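Local structure of beta-d-glucoside glucohydrolase (Hypocrea jecorina, 3ZZ1) at residues A[368-372]-A[383-389]; A[627-633]-A[655-661]; A[634-640]-A[692-698]. The protein probably hydrolyses terminal, non-reducing beta-D-glucosyl residues to release beta-D-glucose, as a secreted family 3 beta-glucosidase of cellulose breakdown. One frame throughout, in Å; residues are numbered along the deposited sequence.

Contact 1 of 3, residues A[368-372]-A[383-389]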
ATOM      1  N   CYS A 368      23.134  -3.170  -6.174  1.00 20.12           N
ATOM      2  CA  CYS A 368      21.701  -2.987  -6.010  1.00 19.62           C
ATOM      3  C   CYS A 368      21.267  -3.017  -4.539  1.00 19.30           C
ATOM      4  O   CYS A 368      20.309  -3.705  -4.183  1.00 19.13           O
ATOM      5  CB  CYS A 368      20.950  -4.048  -6.830  1.00 19.71           C
ATOM      6  SG  CYS A 368      19.288  -3.562  -7.362  1.00 19.87           S
ATOM      7  N   ASN A 369      21.975  -2.270  -3.690  1.00 18.85           N
ATOM      8  CA  ASN A 369      21.574  -2.107  -2.288  1.00 18.20           C
ATOM      9  C   ASN A 369      20.227  -1.390  -2.181  1.00 17.62           C
ATOM     10  O   ASN A 369      19.940  -0.466  -2.952  1.00 17.40           O
ATOM     11  CB  ASN A 369      22.648  -1.366  -1.477  1.00 18.29           C
ATOM     12  CG  ASN A 369      23.873  -2.234  -1.173  1.00 19.27           C
ATOM     13  OD1 ASN A 369      24.940  -1.718  -0.819  1.00 20.09           O
ATOM     14  ND2 ASN A 369      23.726  -3.550  -1.305  1.00 18.70           N
ATOM     15  N   ASP A 370      19.409  -1.829  -1.222  1.00 16.93           N
ATOM     16  CA  ASP A 370      18.041  -1.338  -1.038  1.00 16.26           C
ATOM     17  C   ASP A 370      17.205  -1.497  -2.315  1.00 15.75           C
ATOM     18  O   ASP A 370      16.237  -0.772  -2.535  1.00 15.37           O
ATOM     19  CB  ASP A 370      18.038   0.116  -0.542  1.00 16.40           C
ATOM     20  CG  ASP A 370      18.805   0.296   0.763  1.00 16.88           C
ATOM     21  OD1 ASP A 370      19.113  -0.706   1.449  1.00 17.84           O
ATOM     22  OD2 ASP A 370      19.092   1.455   1.111  1.00 17.83           O
ATOM     23  N   LYS A 371      17.601  -2.470  -3.136  1.00 15.22           N
ATOM     24  CA  LYS A 371      17.028  -2.712  -4.458  1.00 14.77           C
ATOM     25  C   LYS A 371      17.047  -1.473  -5.359  1.00 14.73           C
ATOM     26  O   LYS A 371      16.140  -1.267  -6.173  1.00 14.43           O
ATOM     27  CB  LYS A 371      15.620  -3.325  -4.350  1.00 14.84           C
ATOM     28  CG  LYS A 371      15.598  -4.718  -3.729  1.00 14.29           C
ATOM     29  CD  LYS A 371      16.311  -5.728  -4.616  1.00 15.20           C
ATOM     30  CE  LYS A 371      16.444  -7.079  -3.930  1.00 15.42           C
ATOM     31  NZ  LYS A 371      17.735  -7.227  -3.230  1.00 16.25           N
ATOM     32  N   GLY A 372      18.098  -0.663  -5.212  1.00 14.74           N
ATOM     33  CA  GLY A 372      18.274   0.561  -6.001  1.00 14.85           C
ATOM     34  C   GLY A 372      18.785   0.300  -7.409  1.00 15.12           C
ATOM     35  O   GLY A 372      19.843   0.804  -7.800  1.00 15.15           O
ATOM     36  N   GLY A 383      14.460   1.394  -1.786  1.00 11.65           N
ATOM     37  CA  GLY A 383      14.458   2.176  -0.555  1.00 11.66           C
ATOM     38  C   GLY A 383      14.327   1.295   0.662  1.00 11.89           C
ATOM     39  O   GLY A 383      14.655   0.107   0.614  1.00 11.98           O
ATOM     40  N   SER A 384      13.839   1.881   1.753  1.00 11.88           N
ATOM     41  CA  SER A 384      13.694   1.183   3.030  1.00 11.89           C
ATOM     42  C   SER A 384      12.623   0.087   3.001  1.00 11.88           C
ATOM     43  O   SER A 384      12.598  -0.784   3.873  1.00 12.10           O
ATOM     44  CB  SER A 384      13.361   2.186   4.137  1.00 12.06           C
ATOM     45  OG  SER A 384      12.041   2.697   3.980  1.00 11.75           O
ATOM     46  N   GLY A 385      11.743   0.145   2.003  1.00 11.68           N
ATOM     47  CA  GLY A 385      10.643  -0.810   1.880  1.00 11.83           C
ATOM     48  C   GLY A 385      10.955  -2.006   1.008  1.00 12.09           C
ATOM     49  O   GLY A 385      10.070  -2.812   0.716  1.00 11.86           O
ATOM     50  N   ALA A 386      12.215  -2.116   0.592  1.00 12.31           N
ATOM     51  CA  ALA A 386      12.691  -3.259  -0.177  1.00 12.60           C
ATOM     52  C   ALA A 386      13.418  -4.244   0.741  1.00 12.85           C
ATOM     53  O   ALA A 386      13.887  -3.860   1.815  1.00 12.88           O
ATOM     54  CB  ALA A 386      13.612  -2.782  -1.294  1.00 12.56           C
ATOM     55  N   VAL A 387      13.492  -5.510   0.326  1.00 13.18           N
ATOM     56  CA  VAL A 387      14.187  -6.557   1.096  1.00 13.57           C
ATOM     57  C   VAL A 387      15.021  -7.469   0.184  1.00 14.07           C
ATOM     58  O   VAL A 387      14.928  -7.387  -1.041  1.00 14.21           O
ATOM     59  CB  VAL A 387      13.207  -7.449   1.923  1.00 13.29           C
ATOM     60  CG1 VAL A 387      12.440  -6.638   2.968  1.00 13.31           C
ATOM     61  CG2 VAL A 387      12.250  -8.200   1.009  1.00 13.37           C
ATOM     62  N   ASN A 388      15.822  -8.340   0.798  1.00 14.57           N
ATOM     63  CA  ASN A 388      16.568  -9.372   0.084  1.00 14.91           C
ATOM     64  C   ASN A 388      15.656 -10.491  -0.416  1.00 14.86           C
ATOM     65  O   ASN A 388      14.726 -10.906   0.285  1.00 14.55           O
ATOM     66  CB  ASN A 388      17.618  -9.999   1.005  1.00 15.33           C
ATOM     67  CG  ASN A 388      18.725  -9.038   1.388  1.00 16.37           C
ATOM     68  OD1 ASN A 388      19.045  -8.895   2.570  1.00 18.44           O
ATOM     69  ND2 ASN A 388      19.333  -8.393   0.398  1.00 17.03           N
ATOM     70  N   TYR A 389      15.936 -10.977  -1.625  1.00 14.60           N
ATOM     71  CA  TYR A 389      15.257 -12.145  -2.170  1.00 14.41           C
ATOM     72  C   TYR A 389      15.924 -13.428  -1.690  1.00 14.21           C
ATOM     73  O   TYR A 389      17.136 -13.584  -1.824  1.00 14.63           O
ATOM     74  CB  TYR A 389      15.272 -12.118  -3.701  1.00 14.26           C
ATOM     75  CG  TYR A 389      14.423 -11.032  -4.312  1.00 14.22           C
ATOM     76  CD1 TYR A 389      13.037 -11.004  -4.116  1.00 14.22           C
ATOM     77  CD2 TYR A 389      14.998 -10.040  -5.102  1.00 13.19           C
ATOM     78  CE1 TYR A 389      12.253 -10.002  -4.675  1.00 13.81           C
ATOM     79  CE2 TYR A 389      14.223  -9.045  -5.673  1.00 13.58           C
ATOM     80  CZ  TYR A 389      12.854  -9.027  -5.455  1.00 13.57           C
ATOM     81  OH  TYR A 389      12.093  -8.037  -6.026  1.00 12.90           O
TER
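K371 slants past Y389, its CE beside CE2, and passes the carbonyl of V387, where two pieces of the long loop between strand 348-352 and helix 395-404 of the family 3 C-terminal domain fold onto each other. The lysine chain is bent at chi2 (-66°) and again at chi4, which carries its outer carbons past the tyrosine. K371 CE lies 3.4 Å from Y389 CE2 and 3.3 Å from V387 O. K371 CG packs on the methyl of A386, CG to CB 3.7 Å. The ammonium NZ is hydrogen-bonded to N364, whose amide also binds the carbonyl of Y389. Cutting this side chain back to an alanine would probably leave N364 OD1 without its lysine mate and open a gap beside the Y389 ring. D370 turns its carboxylate to other partners, a hydrogen bond to Y443 and a salt bridge to R67 of the N-terminal domain, which ties this loop across to it. A type I turn runs from G383 to A386, and its first residue has backbone angles that call for glycine. The backbone closes the contact there: G383 N donates to D370 O over 2.9 Å, and the A386 methyl sits 3.5 Å from that same oxygen.

Contact 2 of 3, residues A[627-633]-A[655-661]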
ATOM      1  N   VAL A 627     -14.913 -20.181 -19.518  1.00 15.41           N
ATOM      2  CA  VAL A 627     -13.948 -20.739 -18.566  1.00 15.18           C
ATOM      3  C   VAL A 627     -14.138 -20.192 -17.150  1.00 15.03           C
ATOM      4  O   VAL A 627     -14.846 -19.208 -16.943  1.00 15.10           O
ATOM      5  CB  VAL A 627     -12.467 -20.511 -19.018  1.00 15.36           C
ATOM      6  CG1 VAL A 627     -12.173 -21.220 -20.339  1.00 15.45           C
ATOM      7  CG2 VAL A 627     -12.140 -19.017 -19.106  1.00 15.49           C
ATOM      8  N   THR A 628     -13.487 -20.839 -16.188  1.00 14.67           N
ATOM      9  CA  THR A 628     -13.516 -20.421 -14.790  1.00 14.21           C
ATOM     10  C   THR A 628     -12.762 -19.101 -14.632  1.00 13.98           C
ATOM     11  O   THR A 628     -11.725 -18.883 -15.268  1.00 14.03           O
ATOM     12  CB  THR A 628     -12.920 -21.532 -13.883  1.00 14.20           C
ATOM     13  OG1 THR A 628     -13.728 -22.708 -13.997  1.00 13.93           O
ATOM     14  CG2 THR A 628     -12.868 -21.109 -12.412  1.00 13.89           C
ATOM     15  N   GLY A 629     -13.302 -18.212 -13.804  1.00 13.48           N
ATOM     16  CA  GLY A 629     -12.657 -16.931 -13.540  1.00 13.02           C
ATOM     17  C   GLY A 629     -13.205 -16.252 -12.305  1.00 12.71           C
ATOM     18  O   GLY A 629     -14.348 -16.496 -11.907  1.00 12.69           O
ATOM     19  N   ALA A 630     -12.380 -15.404 -11.695  1.00 12.15           N
ATOM     20  CA  ALA A 630     -12.798 -14.620 -10.543  1.00 11.83           C
ATOM     21  C   ALA A 630     -13.125 -13.197 -10.977  1.00 11.68           C
ATOM     22  O   ALA A 630     -12.393 -12.596 -11.770  1.00 12.03           O
ATOM     23  CB  ALA A 630     -11.716 -14.629  -9.459  1.00 11.61           C
ATOM     24  N   GLU A 631     -14.230 -12.667 -10.464  1.00 11.52           N
ATOM     25  CA  GLU A 631     -14.646 -11.300 -10.771  1.00 11.33           C
ATOM     26  C   GLU A 631     -14.576 -10.390  -9.550  1.00 11.20           C
ATOM     27  O   GLU A 631     -14.977 -10.774  -8.451  1.00 10.69           O
ATOM     28  CB  GLU A 631     -16.065 -11.283 -11.353  1.00 11.36           C
ATOM     29  CG  GLU A 631     -16.713  -9.895 -11.486  1.00 11.82           C
ATOM     30  CD  GLU A 631     -16.070  -9.004 -12.555  1.00 12.40           C
ATOM     31  OE1 GLU A 631     -14.905  -9.233 -12.939  1.00 12.99           O
ATOM     32  OE2 GLU A 631     -16.739  -8.060 -13.017  1.00 12.35           O
ATOM     33  N   VAL A 632     -14.071  -9.179  -9.764  1.00 11.30           N
ATOM     34  CA  VAL A 632     -14.056  -8.148  -8.731  1.00 11.25           C
ATOM     35  C   VAL A 632     -15.199  -7.167  -8.986  1.00 11.31           C
ATOM     36  O   VAL A 632     -15.137  -6.356  -9.911  1.00 11.51           O
ATOM     37  CB  VAL A 632     -12.697  -7.404  -8.677  1.00 11.21           C
ATOM     38  CG1 VAL A 632     -12.713  -6.311  -7.609  1.00 10.76           C
ATOM     39  CG2 VAL A 632     -11.565  -8.381  -8.417  1.00 10.95           C
ATOM     40  N   ALA A 633     -16.247  -7.267  -8.173  1.00 11.26           N
ATOM     41  CA  ALA A 633     -17.381  -6.353  -8.246  1.00 11.43           C
ATOM     42  C   ALA A 633     -17.128  -5.154  -7.347  1.00 11.72           C
ATOM     43  O   ALA A 633     -16.676  -5.302  -6.207  1.00 11.44           O
ATOM     44  CB  ALA A 633     -18.658  -7.056  -7.828  1.00 11.45           C
ATOM     45  N   ALA A 655     -16.053  -6.803  -3.755  1.00 11.82           N
ATOM     46  CA  ALA A 655     -16.121  -8.223  -3.446  1.00 11.92           C
ATOM     47  C   ALA A 655     -15.438  -8.992  -4.564  1.00 11.97           C
ATOM     48  O   ALA A 655     -15.450  -8.556  -5.711  1.00 11.97           O
ATOM     49  CB  ALA A 655     -17.567  -8.663  -3.316  1.00 12.11           C
ATOM     50  N   LYS A 656     -14.837 -10.131  -4.227  1.00 12.12           N
ATOM     51  CA  LYS A 656     -14.228 -10.996  -5.232  1.00 12.24           C
ATOM     52  C   LYS A 656     -14.852 -12.390  -5.189  1.00 12.46           C
ATOM     53  O   LYS A 656     -14.859 -13.038  -4.140  1.00 12.73           O
ATOM     54  CB  LYS A 656     -12.709 -11.067  -5.060  1.00 12.09           C
ATOM     55  CG  LYS A 656     -11.985 -11.623  -6.283  1.00 12.25           C
ATOM     56  CD  LYS A 656     -10.480 -11.417  -6.206  1.00 11.68           C
ATOM     57  CE  LYS A 656      -9.840 -11.705  -7.559  1.00 11.00           C
ATOM     58  NZ  LYS A 656      -8.357 -11.541  -7.565  1.00 10.87           N
ATOM     59  N   LEU A 657     -15.384 -12.829  -6.331  1.00 12.42           N
ATOM     60  CA  LEU A 657     -16.038 -14.133  -6.452  1.00 12.70           C
ATOM     61  C   LEU A 657     -15.401 -14.978  -7.553  1.00 12.67           C
ATOM     62  O   LEU A 657     -15.361 -14.566  -8.716  1.00 12.88           O
ATOM     63  CB  LEU A 657     -17.538 -13.964  -6.753  1.00 12.76           C
ATOM     64  CG  LEU A 657     -18.560 -13.661  -5.652  1.00 13.05           C
ATOM     65  CD1 LEU A 657     -18.313 -12.334  -4.950  1.00 13.94           C
ATOM     66  CD2 LEU A 657     -19.933 -13.656  -6.273  1.00 13.30           C
ATOM     67  N   ASN A 658     -14.898 -16.152  -7.186  1.00 12.54           N
ATOM     68  CA  ASN A 658     -14.474 -17.138  -8.173  1.00 12.64           C
ATOM     69  C   ASN A 658     -15.700 -17.896  -8.662  1.00 12.76           C
ATOM     70  O   ASN A 658     -16.497 -18.395  -7.859  1.00 12.97           O
ATOM     71  CB  ASN A 658     -13.432 -18.100  -7.596  1.00 12.46           C
ATOM     72  CG  ASN A 658     -12.845 -19.028  -8.648  1.00 12.58           C
ATOM     73  OD1 ASN A 658     -13.396 -20.094  -8.946  1.00 12.30           O
ATOM     74  ND2 ASN A 658     -11.708 -18.636  -9.201  1.00 12.71           N
ATOM     75  N   LEU A 659     -15.867 -17.949  -9.977  1.00 12.56           N
ATOM     76  CA  LEU A 659     -17.021 -18.603 -10.564  1.00 12.88           C
ATOM     77  C   LEU A 659     -16.605 -19.486 -11.739  1.00 12.77           C
ATOM     78  O   LEU A 659     -15.922 -19.032 -12.652  1.00 12.80           O
ATOM     79  CB  LEU A 659     -18.060 -17.567 -11.018  1.00 12.87           C
ATOM     80  CG  LEU A 659     -18.636 -16.556 -10.014  1.00 13.49           C
ATOM     81  CD1 LEU A 659     -19.123 -15.326 -10.759  1.00 13.54           C
ATOM     82  CD2 LEU A 659     -19.757 -17.146  -9.162  1.00 13.13           C
ATOM     83  N   THR A 660     -17.010 -20.752 -11.695  1.00 12.65           N
ATOM     84  CA  THR A 660     -16.919 -21.635 -12.855  1.00 12.59           C
ATOM     85  C   THR A 660     -18.029 -21.253 -13.853  1.00 12.67           C
ATOM     86  O   THR A 660     -18.950 -20.510 -13.489  1.00 12.64           O
ATOM     87  CB  THR A 660     -17.029 -23.121 -12.437  1.00 12.63           C
ATOM     88  OG1 THR A 660     -18.258 -23.343 -11.729  1.00 12.71           O
ATOM     89  CG2 THR A 660     -15.844 -23.513 -11.547  1.00 12.29           C
ATOM     90  N   PRO A 661     -17.947 -21.728 -15.114  1.00 12.64           N
ATOM     91  CA  PRO A 661     -19.035 -21.412 -16.051  1.00 12.76           C
ATOM     92  C   PRO A 661     -20.433 -21.798 -15.531  1.00 13.04           C
ATOM     93  O   PRO A 661     -20.637 -22.909 -15.052  1.00 12.87           O
ATOM     94  CB  PRO A 661     -18.664 -22.228 -17.292  1.00 12.84           C
ATOM     95  CG  PRO A 661     -17.170 -22.268 -17.248  1.00 12.58           C
ATOM     96  CD  PRO A 661     -16.831 -22.419 -15.791  1.00 12.45           C
TER
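G629 and L659, E631 and L657, and A633 and A655 pair across an antiparallel beta hairpin in the fibronectin type III-like domain, whose strands 629-633 and 655-659 run 159° apart in direction. Each pair contributes two backbone hydrogen bonds, six in all; the shortest joins E631 N to L657 O at 2.8 Å. At the non-hydrogen-bonded pairs A630-N658 and V632-K656 the chains draw closer, and CA-H...O contacts fill in, as from A630 CA to L657 O at 3.1 Å.

On the face of A630, V632 and K656 the contacts are apolar. The K656 chain, fully extended from a CG anti to the backbone N (chi1 -164°), crosses V632 at a slant and brings CE 3.8 Å from V632 CG2 and 4.0 Å from A630 CB. Beyond, its NZ bonds to S525 OG and T84 O. On the other face, L657, L659 and A633 rest on I621 of strand 613-623.

Polar ends are satisfied elsewhere: the carboxylate of buried E631 takes a salt bridge from K527 and a hydrogen bond with Y584.

Van der Waals contacts continue past the strand ends. T628 and T660 lie side by side, pointing the same way, with T628 OG1 3.3 Å from T660 CG2, while P661 CG abuts V627 C at 3.7 Å.

Contact 3 of 3, residues A[634-640]-A[692-698]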
ATOM      1  N   GLN A 634     -17.431  -3.969  -7.862  1.00 12.00           N
ATOM      2  CA  GLN A 634     -17.143  -2.728  -7.153  1.00 12.24           C
ATOM      3  C   GLN A 634     -18.411  -1.915  -6.910  1.00 12.40           C
ATOM      4  O   GLN A 634     -19.270  -1.810  -7.790  1.00 12.30           O
ATOM      5  CB  GLN A 634     -16.116  -1.904  -7.936  1.00 12.22           C
ATOM      6  CG  GLN A 634     -14.743  -2.561  -8.025  1.00 11.91           C
ATOM      7  CD  GLN A 634     -13.978  -2.193  -9.282  1.00 11.94           C
ATOM      8  OE1 GLN A 634     -13.881  -1.029  -9.645  1.00 11.45           O
ATOM      9  NE2 GLN A 634     -13.416  -3.197  -9.945  1.00 13.36           N
ATOM     10  N   LEU A 635     -18.528  -1.367  -5.702  1.00 12.43           N
ATOM     11  CA  LEU A 635     -19.603  -0.436  -5.373  1.00 12.35           C
ATOM     12  C   LEU A 635     -19.070   0.989  -5.386  1.00 12.45           C
ATOM     13  O   LEU A 635     -18.062   1.291  -4.740  1.00 12.42           O
ATOM     14  CB  LEU A 635     -20.215  -0.767  -4.005  1.00 12.25           C
ATOM     15  CG  LEU A 635     -21.126   0.264  -3.320  1.00 11.56           C
ATOM     16  CD1 LEU A 635     -22.413   0.471  -4.088  1.00 11.79           C
ATOM     17  CD2 LEU A 635     -21.434  -0.134  -1.891  1.00  9.99           C
ATOM     18  N   TYR A 636     -19.748   1.857  -6.132  1.00 12.65           N
ATOM     19  CA  TYR A 636     -19.433   3.286  -6.148  1.00 12.97           C
ATOM     20  C   TYR A 636     -20.641   4.090  -5.697  1.00 13.17           C
ATOM     21  O   TYR A 636     -21.768   3.854  -6.152  1.00 13.54           O
ATOM     22  CB  TYR A 636     -18.942   3.737  -7.533  1.00 12.74           C
ATOM     23  CG  TYR A 636     -17.601   3.131  -7.916  1.00 13.00           C
ATOM     24  CD1 TYR A 636     -16.403   3.769  -7.588  1.00 13.28           C
ATOM     25  CD2 TYR A 636     -17.533   1.913  -8.595  1.00 12.02           C
ATOM     26  CE1 TYR A 636     -15.171   3.211  -7.930  1.00 12.78           C
ATOM     27  CE2 TYR A 636     -16.311   1.350  -8.943  1.00 12.36           C
ATOM     28  CZ  TYR A 636     -15.134   1.999  -8.606  1.00 13.12           C
ATOM     29  OH  TYR A 636     -13.920   1.438  -8.951  1.00 12.75           O
ATOM     30  N   ILE A 637     -20.404   5.021  -4.778  1.00 13.15           N
ATOM     31  CA  ILE A 637     -21.481   5.846  -4.247  1.00 13.01           C
ATOM     32  C   ILE A 637     -21.345   7.300  -4.712  1.00 13.16           C
ATOM     33  O   ILE A 637     -20.247   7.865  -4.736  1.00 13.24           O
ATOM     34  CB  ILE A 637     -21.602   5.720  -2.697  1.00 13.06           C
ATOM     35  CG1 ILE A 637     -21.864   4.261  -2.298  1.00 12.38           C
ATOM     36  CG2 ILE A 637     -22.718   6.616  -2.152  1.00 13.21           C
ATOM     37  CD1 ILE A 637     -22.119   4.037  -0.806  1.00 12.17           C
ATOM     38  N   THR A 638     -22.472   7.865  -5.136  1.00 13.32           N
ATOM     39  CA  THR A 638     -22.599   9.282  -5.465  1.00 13.21           C
ATOM     40  C   THR A 638     -23.424   9.924  -4.351  1.00 13.36           C
ATOM     41  O   THR A 638     -24.541   9.492  -4.078  1.00 13.45           O
ATOM     42  CB  THR A 638     -23.302   9.463  -6.837  1.00 13.29           C
ATOM     43  OG1 THR A 638     -22.491   8.875  -7.864  1.00 13.09           O
ATOM     44  CG2 THR A 638     -23.545  10.943  -7.164  1.00 12.37           C
ATOM     45  N   TYR A 639     -22.860  10.933  -3.694  1.00 13.43           N
ATOM     46  CA  TYR A 639     -23.541  11.613  -2.588  1.00 13.51           C
ATOM     47  C   TYR A 639     -24.644  12.522  -3.136  1.00 13.54           C
ATOM     48  O   TYR A 639     -24.586  12.916  -4.298  1.00 13.28           O
ATOM     49  CB  TYR A 639     -22.529  12.421  -1.760  1.00 13.39           C
ATOM     50  CG  TYR A 639     -21.704  11.607  -0.771  1.00 13.69           C
ATOM     51  CD1 TYR A 639     -21.236  10.326  -1.091  1.00 14.25           C
ATOM     52  CD2 TYR A 639     -21.379  12.122   0.479  1.00 13.75           C
ATOM     53  CE1 TYR A 639     -20.481   9.584  -0.187  1.00 13.26           C
ATOM     54  CE2 TYR A 639     -20.619  11.388   1.390  1.00 13.96           C
ATOM     55  CZ  TYR A 639     -20.176  10.120   1.049  1.00 12.98           C
ATOM     56  OH  TYR A 639     -19.428   9.391   1.944  1.00 11.98           O
ATOM     57  N   PRO A 640     -25.662  12.852  -2.311  1.00 13.80           N
ATOM     58  CA  PRO A 640     -26.661  13.817  -2.775  1.00 14.06           C
ATOM     59  C   PRO A 640     -25.990  15.092  -3.298  1.00 14.26           C
ATOM     60  O   PRO A 640     -24.939  15.493  -2.784  1.00 14.13           O
ATOM     61  CB  PRO A 640     -27.465  14.124  -1.508  1.00 14.08           C
ATOM     62  CG  PRO A 640     -27.321  12.913  -0.667  1.00 13.99           C
ATOM     63  CD  PRO A 640     -25.954  12.364  -0.949  1.00 13.76           C
ATOM     64  N   SER A 692     -30.914  11.474  -1.551  1.00 13.70           N
ATOM     65  CA  SER A 692     -30.767  10.227  -2.282  1.00 13.90           C
ATOM     66  C   SER A 692     -29.323  10.040  -2.752  1.00 13.83           C
ATOM     67  O   SER A 692     -28.788  10.857  -3.517  1.00 13.99           O
ATOM     68  CB  SER A 692     -31.732  10.199  -3.472  1.00 14.03           C
ATOM     69  OG  SER A 692     -31.742   8.923  -4.082  1.00 15.12           O
ATOM     70  N   PHE A 693     -28.697   8.973  -2.263  1.00 13.60           N
ATOM     71  CA  PHE A 693     -27.345   8.590  -2.650  1.00 13.52           C
ATOM     72  C   PHE A 693     -27.414   7.710  -3.885  1.00 13.61           C
ATOM     73  O   PHE A 693     -28.180   6.747  -3.922  1.00 13.91           O
ATOM     74  CB  PHE A 693     -26.672   7.788  -1.531  1.00 13.37           C
ATOM     75  CG  PHE A 693     -26.234   8.609  -0.347  1.00 12.63           C
ATOM     76  CD1 PHE A 693     -27.152   9.047   0.602  1.00 13.02           C
ATOM     77  CD2 PHE A 693     -24.890   8.902  -0.155  1.00 12.53           C
ATOM     78  CE1 PHE A 693     -26.735   9.793   1.709  1.00 12.50           C
ATOM     79  CE2 PHE A 693     -24.466   9.640   0.951  1.00 11.75           C
ATOM     80  CZ  PHE A 693     -25.392  10.086   1.880  1.00 12.08           C
ATOM     81  N   GLY A 694     -26.613   8.031  -4.894  1.00 13.51           N
ATOM     82  CA  GLY A 694     -26.496   7.178  -6.073  1.00 13.51           C
ATOM     83  C   GLY A 694     -25.736   5.902  -5.748  1.00 13.49           C
ATOM     84  O   GLY A 694     -24.648   5.948  -5.165  1.00 13.33           O
ATOM     85  N   ILE A 695     -26.316   4.762  -6.112  1.00 13.34           N
ATOM     86  CA  ILE A 695     -25.674   3.466  -5.906  1.00 13.18           C
ATOM     87  C   ILE A 695     -25.298   2.878  -7.263  1.00 13.35           C
ATOM     88  O   ILE A 695     -26.162   2.648  -8.110  1.00 13.49           O
ATOM     89  CB  ILE A 695     -26.588   2.504  -5.101  1.00 13.07           C
ATOM     90  CG1 ILE A 695     -26.954   3.114  -3.735  1.00 12.66           C
ATOM     91  CG2 ILE A 695     -25.955   1.114  -4.956  1.00 12.83           C
ATOM     92  CD1 ILE A 695     -25.764   3.466  -2.840  1.00 13.18           C
ATOM     93  N   SER A 696     -24.002   2.661  -7.467  1.00 13.34           N
ATOM     94  CA  SER A 696     -23.485   2.165  -8.740  1.00 13.27           C
ATOM     95  C   SER A 696     -22.597   0.947  -8.531  1.00 13.16           C
ATOM     96  O   SER A 696     -21.588   1.015  -7.824  1.00 13.46           O
ATOM     97  CB  SER A 696     -22.710   3.264  -9.468  1.00 13.16           C
ATOM     98  OG  SER A 696     -23.579   4.308  -9.878  1.00 13.81           O
ATOM     99  N   VAL A 697     -22.987  -0.169  -9.141  1.00 12.87           N
ATOM    100  CA  VAL A 697     -22.224  -1.407  -9.050  1.00 12.73           C
ATOM    101  C   VAL A 697     -21.795  -1.857 -10.445  1.00 12.59           C
ATOM    102  O   VAL A 697     -22.585  -1.824 -11.390  1.00 12.47           O
ATOM    103  CB  VAL A 697     -23.021  -2.539  -8.327  1.00 12.76           C
ATOM    104  CG1 VAL A 697     -22.259  -3.861  -8.371  1.00 13.08           C
ATOM    105  CG2 VAL A 697     -23.325  -2.161  -6.879  1.00 12.86           C
ATOM    106  N   GLY A 698     -20.535  -2.266 -10.569  1.00 12.53           N
ATOM    107  CA  GLY A 698     -20.028  -2.760 -11.839  1.00 12.30           C
ATOM    108  C   GLY A 698     -18.632  -3.338 -11.794  1.00 12.22           C
ATOM    109  O   GLY A 698     -18.097  -3.639 -10.715  1.00 12.28           O
TER
HETATM  110  O   HOH W   1     -22.747   6.101  -7.609  1.00 17.61           O
HETATM  111  O   HOH W   2     -26.949  11.427  -5.701  1.00 21.36           O
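S692 and P640 meet where strand 691-698 begins and the chain has just left strand 629-638, its antiparallel partner in the fibronectin type III-like domain; P640 CA lies 3.7 Å from S692 O. Over one face of the F693 ring sits P640 CD, a CH-pi contact 3.5 Å from the centroid and 5° off the normal. The edge of F693 is turned to the face of Y639 in a T-shaped pair, planes at 64°, with F693 CE2 over the tyrosine's centre; I637 CG2 touches the phenylalanine edge at CD2. G694 exchanges backbone hydrogen bonds with T638, and a side chain at this glycine would run into T638 CB. I695 lies alongside I637, pointing the same way, and its CG2 meets L635 CD1 at 3.7 Å; this apolar face continues onto I671 of strand 664-672. S696 pairs with Y636 through two bonds, one short, from Y636 N to S696 O (2.6 Å). A water donates to Y636 O and T638 OG1 and also bonds to S696 OG; T638 OG1 is hydrogen-bonded to P648 O as well. V697 adds CG2 against L635 CD1, and G698 closes the ladder with two bonds to Q634. On the same face of the sheet as Q634, the Y636 hydroxyl donates to Q634 OE1 over 2.6 Å, in the carbonyl plane, while Q634 NE2 binds G574 O. With both ends engaged, this buried amide is likely to be fixed in rotation.

Contacts 2 and 3 share strand 629-638, which bonds to strand 650-659 along both halves, while its second half is also paired on its other side with strand 691-698, so this strand runs between both neighbours in one four-stranded antiparallel sheet. Their centres are 22 Å apart, and A633 of contact 2 is followed directly by Q634 of contact 3. F669 of strand 664-672 touches residues of both, A633 and A655 in the one, L635 and V697 in the other. Contact 1 stands apart, in the C-terminal domain of the family 3 fold: its centre is 35 Å from that of contact 2 and 41 Å from that of contact 3, the latter on the opposite side of the chain's centre.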